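Local coordinates for Baccell_00875 (Bacteroides cellulosilyticus DSM 14838, PDB 5NOK), which probably acts as a polysaccharide lyase that removes L-rhamnose caps linked to glucuronic acid on complex arabinogalactan glycans, at residues F77-G82 with V137-V142. Residues are numbered along the deposited sequence; the frame is centred on the assembly and turned at random.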
ATOM      1  N   PHE A  77     -16.404  20.669   8.748  1.00 23.95           N
ATOM      2  CA  PHE A  77     -17.653  19.947   8.673  1.00 24.46           C
ATOM      3  C   PHE A  77     -18.610  20.691   7.755  1.00 23.94           C
ATOM      4  O   PHE A  77     -18.426  21.870   7.493  1.00 25.34           O
ATOM      5  CB  PHE A  77     -18.277  19.760  10.064  1.00 27.18           C
ATOM      6  CG  PHE A  77     -18.473  21.049  10.831  1.00 29.74           C
ATOM      7  CD1 PHE A  77     -19.520  21.900  10.538  1.00 31.18           C
ATOM      8  CD2 PHE A  77     -17.616  21.389  11.862  1.00 32.23           C
ATOM      9  CE1 PHE A  77     -19.703  23.091  11.238  1.00 33.19           C
ATOM     10  CE2 PHE A  77     -17.778  22.572  12.555  1.00 32.65           C
ATOM     11  CZ  PHE A  77     -18.821  23.429  12.235  1.00 34.61           C
ATOM     12  N   THR A  78     -19.635  19.985   7.294  1.00 22.79           N
ATOM     13  CA  THR A  78     -20.684  20.546   6.477  1.00 23.87           C
ATOM     14  C   THR A  78     -21.980  20.529   7.289  1.00 24.28           C
ATOM     15  O   THR A  78     -22.423  19.494   7.740  1.00 26.78           O
ATOM     16  CB  THR A  78     -20.826  19.786   5.156  1.00 24.41           C
ATOM     17  OG1 THR A  78     -19.621  19.965   4.404  1.00 25.39           O
ATOM     18  CG2 THR A  78     -21.979  20.354   4.316  1.00 25.45           C
ATOM     19  N   VAL A  79     -22.561  21.698   7.485  1.00 24.62           N
ATOM     20  CA  VAL A  79     -23.742  21.847   8.315  1.00 26.31           C
ATOM     21  C   VAL A  79     -24.971  21.959   7.392  1.00 26.71           C
ATOM     22  O   VAL A  79     -24.969  22.730   6.438  1.00 26.95           O
ATOM     23  CB  VAL A  79     -23.551  22.994   9.354  1.00 28.07           C
ATOM     24  CG1 VAL A  79     -23.055  24.262   8.725  1.00 32.81           C
ATOM     25  CG2 VAL A  79     -24.811  23.259  10.142  1.00 28.67           C
ATOM     26  N   VAL A  80     -25.976  21.130   7.651  1.00 26.20           N
ATOM     27  CA  VAL A  80     -27.185  21.037   6.858  1.00 27.76           C
ATOM     28  C   VAL A  80     -28.394  21.255   7.764  1.00 29.93           C
ATOM     29  O   VAL A  80     -28.561  20.563   8.784  1.00 27.65           O
ATOM     30  CB  VAL A  80     -27.305  19.658   6.152  1.00 29.53           C
ATOM     31  CG1 VAL A  80     -28.631  19.506   5.418  1.00 28.83           C
ATOM     32  CG2 VAL A  80     -26.155  19.459   5.164  1.00 28.30           C
ATOM     33  N   LYS A  81     -29.192  22.258   7.397  1.00 30.46           N
ATOM     34  CA  LYS A  81     -30.438  22.586   8.055  1.00 33.92           C
ATOM     35  C   LYS A  81     -31.428  22.822   6.937  1.00 32.37           C
ATOM     36  O   LYS A  81     -31.362  23.844   6.270  1.00 31.63           O
ATOM     37  CB  LYS A  81     -30.293  23.882   8.860  1.00 38.19           C
ATOM     38  CG  LYS A  81     -29.313  23.827  10.008  1.00 43.16           C
ATOM     39  CD  LYS A  81     -29.336  25.124  10.828  1.00 47.63           C
ATOM     40  CE  LYS A  81     -28.368  26.174  10.298  1.00 48.88           C
ATOM     41  NZ  LYS A  81     -28.596  27.477  10.988  1.00 50.66           N
ATOM     42  N   GLY A  82     -32.317  21.866   6.694  1.00 32.77           N
ATOM     43  CA  GLY A  82     -33.223  21.972   5.568  1.00 32.41           C
ATOM     44  C   GLY A  82     -32.440  22.022   4.274  1.00 30.59           C
ATOM     45  O   GLY A  82     -31.521  21.230   4.076  1.00 31.53           O
ATOM     46  N   VAL A 137     -29.507  20.041  13.716  1.00 34.62           N
ATOM     47  CA  VAL A 137     -28.564  20.179  12.647  1.00 33.57           C
ATOM     48  C   VAL A 137     -28.023  18.828  12.263  1.00 28.53           C
ATOM     49  O   VAL A 137     -27.885  17.975  13.124  1.00 28.92           O
ATOM     50  CB  VAL A 137     -27.462  21.161  13.082  1.00 36.07           C
ATOM     51  CG1 VAL A 137     -26.434  20.522  14.001  1.00 37.39           C
ATOM     52  CG2 VAL A 137     -26.774  21.710  11.888  1.00 37.43           C
ATOM     53  N   SER A 138     -27.742  18.637  10.975  1.00 25.32           N
ATOM     54  CA  SER A 138     -27.017  17.469  10.492  1.00 25.40           C
ATOM     55  C   SER A 138     -25.617  17.913  10.113  1.00 25.33           C
ATOM     56  O   SER A 138     -25.462  18.928   9.435  1.00 25.41           O
ATOM     57  CB  SER A 138     -27.696  16.845   9.266  1.00 26.82           C
ATOM     58  OG  SER A 138     -28.821  16.078   9.629  1.00 28.01           O
ATOM     59  N   LEU A 139     -24.605  17.156  10.531  1.00 24.71           N
ATOM     60  CA  LEU A 139     -23.216  17.434  10.158  1.00 24.37           C
ATOM     61  C   LEU A 139     -22.696  16.303   9.255  1.00 26.15           C
ATOM     62  O   LEU A 139     -22.782  15.128   9.631  1.00 24.49           O
ATOM     63  CB  LEU A 139     -22.350  17.563  11.393  1.00 26.10           C
ATOM     64  CG  LEU A 139     -22.681  18.660  12.419  1.00 27.38           C
ATOM     65  CD1 LEU A 139     -21.531  18.792  13.402  1.00 28.35           C
ATOM     66  CD2 LEU A 139     -22.937  20.003  11.763  1.00 27.40           C
ATOM     67  N   TYR A 140     -22.194  16.657   8.059  1.00 25.52           N
ATOM     68  CA  TYR A 140     -21.619  15.703   7.118  1.00 24.85           C
ATOM     69  C   TYR A 140     -20.152  16.019   6.923  1.00 26.20           C
ATOM     70  O   TYR A 140     -19.693  17.141   7.171  1.00 22.27           O
ATOM     71  CB  TYR A 140     -22.311  15.766   5.759  1.00 27.11           C
ATOM     72  CG  TYR A 140     -23.746  15.350   5.767  1.00 28.74           C
ATOM     73  CD1 TYR A 140     -24.743  16.255   6.075  1.00 30.67           C
ATOM     74  CD2 TYR A 140     -24.121  14.049   5.437  1.00 32.45           C
ATOM     75  CE1 TYR A 140     -26.085  15.888   6.069  1.00 31.00           C
ATOM     76  CE2 TYR A 140     -25.460  13.669   5.425  1.00 33.93           C
ATOM     77  CZ  TYR A 140     -26.435  14.598   5.749  1.00 32.50           C
ATOM     78  OH  TYR A 140     -27.759  14.232   5.765  1.00 34.35           O
ATOM     79  N   ASP A 141     -19.416  15.010   6.473  1.00 26.48           N
ATOM     80  CA  ASP A 141     -17.986  15.151   6.218  1.00 29.88           C
ATOM     81  C   ASP A 141     -17.316  15.946   7.337  1.00 26.98           C
ATOM     82  O   ASP A 141     -16.748  16.998   7.115  1.00 26.87           O
ATOM     83  CB  ASP A 141     -17.750  15.767   4.836  1.00 31.36           C
ATOM     84  CG  ASP A 141     -17.983  14.762   3.704  1.00 38.73           C
ATOM     85  OD1 ASP A 141     -18.774  13.782   3.869  1.00 39.73           O
ATOM     86  OD2 ASP A 141     -17.341  14.941   2.642  1.00 44.78           O
ATOM     87  N   VAL A 142     -17.453  15.427   8.550  1.00 25.90           N
ATOM     88  CA  VAL A 142     -16.825  15.982   9.715  1.00 25.78           C
ATOM     89  C   VAL A 142     -15.460  15.341   9.802  1.00 25.73           C
ATOM     90  O   VAL A 142     -15.363  14.118   9.735  1.00 23.72           O
ATOM     91  CB  VAL A 142     -17.616  15.671  10.969  1.00 27.42           C
ATOM     92  CG1 VAL A 142     -16.944  16.295  12.188  1.00 28.75           C
ATOM     93  CG2 VAL A 142     -19.038  16.177  10.809  1.00 29.37           C
TER
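Thr78 to Val80 pair with Ser138 to Tyr140 as neighbouring antiparallel strands in a mixed sheet of the N-terminal beta-rich region. The segment axes approach to 4.6 Å. Thr78 and Tyr140 form one hydrogen-bonded pair: Thr78 N to Tyr140 O is 2.8 Å, and Tyr140 N to Thr78 O is 2.9 Å. Val80 and Ser138 form the next. Its bond from Ser138 N to Val80 O is nearly straight, 173° at the hydrogen. Val79 and Leu139 make the non-hydrogen-bonded pair between them. Their backbone hydrogen bonds turn outward, to Val86 and Leu225, so both strands are interior to the sheet.

The faces differ. Phe77, Val79, Val137 and Leu139 are buried. Methyl CD2 of Leu139 lies 3.9 Å from Val79 CB and also approaches Phe77 CD1 at 4.1 Å. Ile110 of another sheet packs on Phe77, Val137 and Leu139. On the more open face, Tyr140 reaches diagonally to Val80. With CG anti to the carbonyl carbon (chi1 -65°), its ring runs back toward Ser138, which brings CD1 to 3.6 Å from Val80 CG2.

At Asp141 the chain turns a corner with positive phi. The Asp141 carboxylate makes a salt bridge to Lys664 and is hydrogen-bonded to Tyr663. Beyond the corner, Val142 CG2 touches Phe77 CB at 3.7 Å. This locally antiparallel pair is consistent with a beta-sandwich-like layer, in which one apolar face packs on a second sheet.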